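CDP-glucose-4,6-dehydratase (Yersinia pseudotuberculosis, PDB 1RKX) catalyses the dehydration of CDP-D-glucose, probably to CDP-4-keto-6-deoxy-D-glucose, and binds NAD as a short-chain dehydrogenase/reductase-type enzyme. Local coordinates at residues 74-79 and 119-124; 277-282 and 328-333. All blocks are in the same frame, centred on the assembly; numbering follows the deposited sequence.

Contact 1: residues 74-79 and 119-124; sequences ESIREF and RHVGGV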
# COMPACT_ATOMS: atom_id res chain seq x y z
N GLU C 74 -9.37 -26.36 -31.51
CA GLU C 74 -9.20 -27.63 -32.21
C GLU C 74 -7.79 -28.18 -32.06
O GLU C 74 -7.60 -29.37 -31.82
CB GLU C 74 -9.53 -27.48 -33.69
CG GLU C 74 -11.00 -27.24 -33.98
CD GLU C 74 -11.89 -28.33 -33.43
OE1 GLU C 74 -11.65 -29.52 -33.75
OE2 GLU C 74 -12.84 -28.01 -32.68
N SER C 75 -6.80 -27.30 -32.21
CA SER C 75 -5.40 -27.71 -32.09
C SER C 75 -5.14 -28.31 -30.71
O SER C 75 -4.38 -29.28 -30.57
CB SER C 75 -4.48 -26.51 -32.32
OG SER C 75 -3.11 -26.88 -32.22
N ILE C 76 -5.77 -27.74 -29.69
CA ILE C 76 -5.60 -28.22 -28.33
C ILE C 76 -6.41 -29.49 -28.08
O ILE C 76 -5.90 -30.46 -27.50
CB ILE C 76 -6.01 -27.13 -27.31
CG1 ILE C 76 -5.04 -25.94 -27.42
CG2 ILE C 76 -6.02 -27.71 -25.90
CD1 ILE C 76 -5.43 -24.73 -26.59
N ARG C 77 -7.67 -29.50 -28.51
CA ARG C 77 -8.54 -30.66 -28.33
C ARG C 77 -7.97 -31.89 -29.02
O ARG C 77 -8.06 -33.00 -28.50
CB ARG C 77 -9.93 -30.38 -28.89
CG ARG C 77 -10.85 -31.60 -28.90
CD ARG C 77 -12.13 -31.29 -29.65
NE ARG C 77 -12.89 -30.25 -28.98
CZ ARG C 77 -13.76 -29.45 -29.59
NH1 ARG C 77 -13.97 -29.57 -30.90
NH2 ARG C 77 -14.42 -28.54 -28.90
N GLU C 78 -7.41 -31.69 -30.20
CA GLU C 78 -6.81 -32.77 -30.97
C GLU C 78 -5.63 -33.38 -30.21
O GLU C 78 -5.44 -34.59 -30.22
CB GLU C 78 -6.33 -32.22 -32.32
CG GLU C 78 -5.63 -33.22 -33.25
CD GLU C 78 -4.23 -33.59 -32.80
OE1 GLU C 78 -3.42 -32.67 -32.54
OE2 GLU C 78 -3.93 -34.80 -32.71
N PHE C 79 -4.86 -32.53 -29.54
CA PHE C 79 -3.68 -32.97 -28.81
C PHE C 79 -3.90 -33.51 -27.39
O PHE C 79 -3.15 -34.38 -26.94
CB PHE C 79 -2.66 -31.82 -28.77
CG PHE C 79 -1.33 -32.21 -28.19
CD1 PHE C 79 -0.54 -33.17 -28.80
CD2 PHE C 79 -0.86 -31.60 -27.03
CE1 PHE C 79 0.70 -33.53 -28.27
CE2 PHE C 79 0.37 -31.95 -26.48
CZ PHE C 79 1.16 -32.92 -27.11
N ARG C 119 -10.42 -24.70 -20.75
CA ARG C 119 -11.62 -24.86 -19.94
C ARG C 119 -12.56 -25.92 -20.52
O ARG C 119 -13.07 -26.78 -19.80
CB ARG C 119 -12.34 -23.52 -19.85
CG ARG C 119 -13.58 -23.50 -18.99
CD ARG C 119 -14.00 -22.06 -18.69
NE ARG C 119 -14.80 -21.43 -19.73
CZ ARG C 119 -16.13 -21.53 -19.80
NH1 ARG C 119 -16.79 -22.23 -18.89
NH2 ARG C 119 -16.79 -20.90 -20.77
N HIS C 120 -12.76 -25.87 -21.83
CA HIS C 120 -13.67 -26.81 -22.49
C HIS C 120 -13.09 -28.18 -22.83
O HIS C 120 -13.78 -29.19 -22.73
CB HIS C 120 -14.26 -26.16 -23.74
CG HIS C 120 -15.13 -24.98 -23.43
ND1 HIS C 120 -16.21 -25.06 -22.59
CD2 HIS C 120 -15.05 -23.69 -23.84
CE1 HIS C 120 -16.77 -23.86 -22.48
NE2 HIS C 120 -16.08 -23.02 -23.23
N VAL C 121 -11.82 -28.22 -23.24
CA VAL C 121 -11.19 -29.49 -23.58
C VAL C 121 -11.03 -30.38 -22.36
O VAL C 121 -11.27 -31.59 -22.42
CB VAL C 121 -9.81 -29.26 -24.24
CG1 VAL C 121 -9.10 -30.60 -24.45
CG2 VAL C 121 -9.98 -28.55 -25.57
N GLY C 122 -10.64 -29.78 -21.24
CA GLY C 122 -10.46 -30.54 -20.01
C GLY C 122 -9.20 -31.39 -20.01
O GLY C 122 -8.52 -31.52 -21.03
N GLY C 123 -8.87 -31.95 -18.85
CA GLY C 123 -7.70 -32.80 -18.74
C GLY C 123 -6.37 -32.10 -18.54
O GLY C 123 -5.36 -32.74 -18.24
N VAL C 124 -6.33 -30.78 -18.72
CA VAL C 124 -5.08 -30.05 -18.53
C VAL C 124 -4.82 -29.92 -17.04
O VAL C 124 -5.65 -29.40 -16.29
CB VAL C 124 -5.14 -28.66 -19.18
CG1 VAL C 124 -3.82 -27.94 -18.97
CG2 VAL C 124 -5.43 -28.79 -20.68

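Contact 2: residues 277-282 and 328-333; sequences EQMVKY and YIVGWH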
# COMPACT_ATOMS: atom_id res chain seq x y z
N GLU C 277 32.42 -4.93 -23.23
CA GLU C 277 33.83 -5.22 -22.97
C GLU C 277 34.06 -6.71 -22.75
O GLU C 277 35.01 -7.28 -23.28
CB GLU C 277 34.30 -4.43 -21.75
CG GLU C 277 34.33 -2.92 -21.96
CD GLU C 277 34.73 -2.16 -20.71
OE1 GLU C 277 34.87 -0.92 -20.78
OE2 GLU C 277 34.91 -2.80 -19.65
N GLN C 278 33.19 -7.33 -21.97
CA GLN C 278 33.32 -8.76 -21.69
C GLN C 278 33.13 -9.58 -22.95
O GLN C 278 33.84 -10.56 -23.18
CB GLN C 278 32.29 -9.20 -20.64
CG GLN C 278 32.37 -8.45 -19.33
CD GLN C 278 31.39 -8.98 -18.30
OE1 GLN C 278 31.13 -8.33 -17.28
NE2 GLN C 278 30.85 -10.17 -18.55
N MET C 279 32.17 -9.18 -23.78
CA MET C 279 31.90 -9.90 -25.02
C MET C 279 33.04 -9.71 -26.01
O MET C 279 33.34 -10.61 -26.80
CB MET C 279 30.58 -9.44 -25.63
CG MET C 279 29.37 -9.91 -24.85
SD MET C 279 27.81 -9.46 -25.63
CE MET C 279 27.71 -10.70 -26.95
N VAL C 280 33.67 -8.54 -25.98
CA VAL C 280 34.80 -8.27 -26.87
C VAL C 280 35.94 -9.22 -26.50
O VAL C 280 36.63 -9.73 -27.38
CB VAL C 280 35.29 -6.81 -26.72
CG1 VAL C 280 36.68 -6.66 -27.33
CG2 VAL C 280 34.32 -5.87 -27.41
N LYS C 281 36.11 -9.44 -25.21
CA LYS C 281 37.16 -10.32 -24.71
C LYS C 281 36.86 -11.78 -25.04
O LYS C 281 37.77 -12.54 -25.36
CB LYS C 281 37.30 -10.16 -23.19
CG LYS C 281 37.65 -8.75 -22.75
CD LYS C 281 37.75 -8.65 -21.24
CE LYS C 281 38.05 -7.22 -20.80
NZ LYS C 281 38.12 -7.09 -19.32
N TYR C 282 35.59 -12.16 -24.96
CA TYR C 282 35.20 -13.53 -25.26
C TYR C 282 35.26 -13.79 -26.76
O TYR C 282 35.53 -14.91 -27.19
CB TYR C 282 33.79 -13.81 -24.74
CG TYR C 282 33.69 -13.81 -23.23
CD1 TYR C 282 32.45 -13.77 -22.60
CD2 TYR C 282 34.83 -13.88 -22.43
CE1 TYR C 282 32.35 -13.78 -21.21
CE2 TYR C 282 34.75 -13.89 -21.05
CZ TYR C 282 33.50 -13.84 -20.44
OH TYR C 282 33.41 -13.84 -19.07
N TYR C 328 28.76 -18.10 -22.93
CA TYR C 328 27.95 -19.05 -23.69
C TYR C 328 27.34 -18.40 -24.94
O TYR C 328 27.23 -19.05 -25.98
CB TYR C 328 26.82 -19.63 -22.83
CG TYR C 328 27.21 -20.78 -21.92
CD1 TYR C 328 27.54 -20.57 -20.58
CD2 TYR C 328 27.23 -22.09 -22.41
CE1 TYR C 328 27.86 -21.64 -19.74
CE2 TYR C 328 27.55 -23.17 -21.58
CZ TYR C 328 27.87 -22.94 -20.25
OH TYR C 328 28.19 -24.00 -19.43
N ILE C 329 26.94 -17.12 -24.83
CA ILE C 329 26.32 -16.37 -25.94
C ILE C 329 27.28 -16.27 -27.11
O ILE C 329 26.94 -16.61 -28.24
CB ILE C 329 25.93 -14.92 -25.53
CG1 ILE C 329 25.05 -14.93 -24.28
CG2 ILE C 329 25.23 -14.22 -26.69
CD1 ILE C 329 23.90 -15.87 -24.36
N VAL C 330 28.48 -15.79 -26.84
CA VAL C 330 29.49 -15.64 -27.87
C VAL C 330 29.81 -17.00 -28.48
O VAL C 330 29.94 -17.14 -29.69
CB VAL C 330 30.78 -15.00 -27.31
CG1 VAL C 330 31.88 -15.02 -28.36
CG2 VAL C 330 30.49 -13.57 -26.88
N GLY C 331 29.91 -18.01 -27.62
CA GLY C 331 30.21 -19.35 -28.11
C GLY C 331 29.15 -19.85 -29.07
O GLY C 331 29.46 -20.36 -30.15
N TRP C 332 27.89 -19.71 -28.68
CA TRP C 332 26.78 -20.15 -29.51
C TRP C 332 26.83 -19.46 -30.86
O TRP C 332 26.72 -20.10 -31.91
CB TRP C 332 25.45 -19.84 -28.81
CG TRP C 332 24.28 -20.60 -29.36
CD1 TRP C 332 23.70 -21.71 -28.82
CD2 TRP C 332 23.54 -20.30 -30.55
NE1 TRP C 332 22.65 -22.13 -29.60
CE2 TRP C 332 22.53 -21.28 -30.67
CE3 TRP C 332 23.64 -19.30 -31.53
CZ2 TRP C 332 21.62 -21.29 -31.73
CZ3 TRP C 332 22.73 -19.32 -32.59
CH2 TRP C 332 21.73 -20.31 -32.68
N HIS C 333 27.04 -18.15 -30.86
CA HIS C 333 27.07 -17.43 -32.11
C HIS C 333 28.17 -17.88 -33.07
O HIS C 333 27.88 -18.23 -34.22
CB HIS C 333 27.18 -15.93 -31.88
CG HIS C 333 26.53 -15.12 -32.95
ND1 HIS C 333 25.18 -15.18 -33.22
CD2 HIS C 333 27.05 -14.24 -33.84
CE1 HIS C 333 24.90 -14.38 -34.23
NE2 HIS C 333 26.01 -13.80 -34.62

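Contact 1: residues 74-79 and 119-124
V121 meets R77 with both of its methyl groups and I76 with CG2 alone. Its CG1 stands anti to the backbone N (chi1 174°), which places CG2 beside that N. Both methyls rest against R77 CA. V121 CG2 lies 3.8 Å from R77 CA and 3.8 Å from R77 CB. V121 CG1 lies 3.9 Å from R77 CA. The valine therefore packs on the root of the arginine. R77 CG is anti to its own backbone N (chi1 173°), and the chain bends at chi3. The bend brings R77 NH1 to E74 of its own helix, where it forms a 2.6 Å salt bridge with E74 OE2. On the inner side, I76 CG2 touches V121 CG2 at 4.1 Å, and the two side chains meet at an angle, methyl to methyl. No hydrogen bond joins the segments; the contact is apolar and small. It spans from buried I76 to the exposed R77. The helix of V121 ends here, and G122 leaves helical geometry with positive phi. The chain then turns toward strand 126-130. I76 also rests on F13 of strand 11-15 and A117 of helix 100-121, while S75 and F79 pack on strand 35-40. The contact thus joins the C-terminal ends of two helices that cover one face of the parallel Rossmann-type sheet.

Contact 2: residues 277-282 and 328-333
Apolar packing carries most of the contact between M279, Y282, I329 and V330. V330 projects from helix 322-338 toward helix 272-283. V330 CG2 reaches Y282 CB at 3.9 Å and M279 CE at 4.0 Å. M279 starts with CG anti to its carbonyl carbon (chi1 -71°) and bends at chi3, and its terminal methyl swings toward the partner helix. M279 CE also touches I329 CG2 at 4.3 Å.

Side chain also meets backbone. V330 CG1 lies 3.8 Å from Y282 O, a van der Waals contact. Y282 contributes its CB here, while its ring leads away. Q278 O sits 3.3 Å above one face of the Y282 ring, off toward its rim. The ring's OH makes a weak hydrogen bond to N323 O.

No polar bond links the two segments. Their axes approach to 9.7 Å and cross at -46°. L326, one turn before V330, extends the packing against M279 and Y282. Helix 207-216 closes another side, with I211 on M279 and V208 on I329. On helix 322-338, W332 packs on M342 of helix 342-355, so this helix lies between helices 272-283 and 342-355.

In the fold
Contacts 1 and 2 lie on opposite sides of the chain's centre. Their centres are 42 Å apart, and their nearest atoms about 24 Å apart. Both segments of contact 1 precede those of contact 2 in the chain. Contact 1 belongs to the nucleotide-binding Rossmann-type part, whereas contact 2 joins helices from the C-terminal part of the chain. Neither contact touches NAD; both stand back from its site. The I76 side chain is about 11 Å from the bound NAD and about 8 Å from the side chain of I66, an NAD-binding residue. The I329 side chain is about 12 Å from NAD and about 7 Å from that of F20, which also binds NAD.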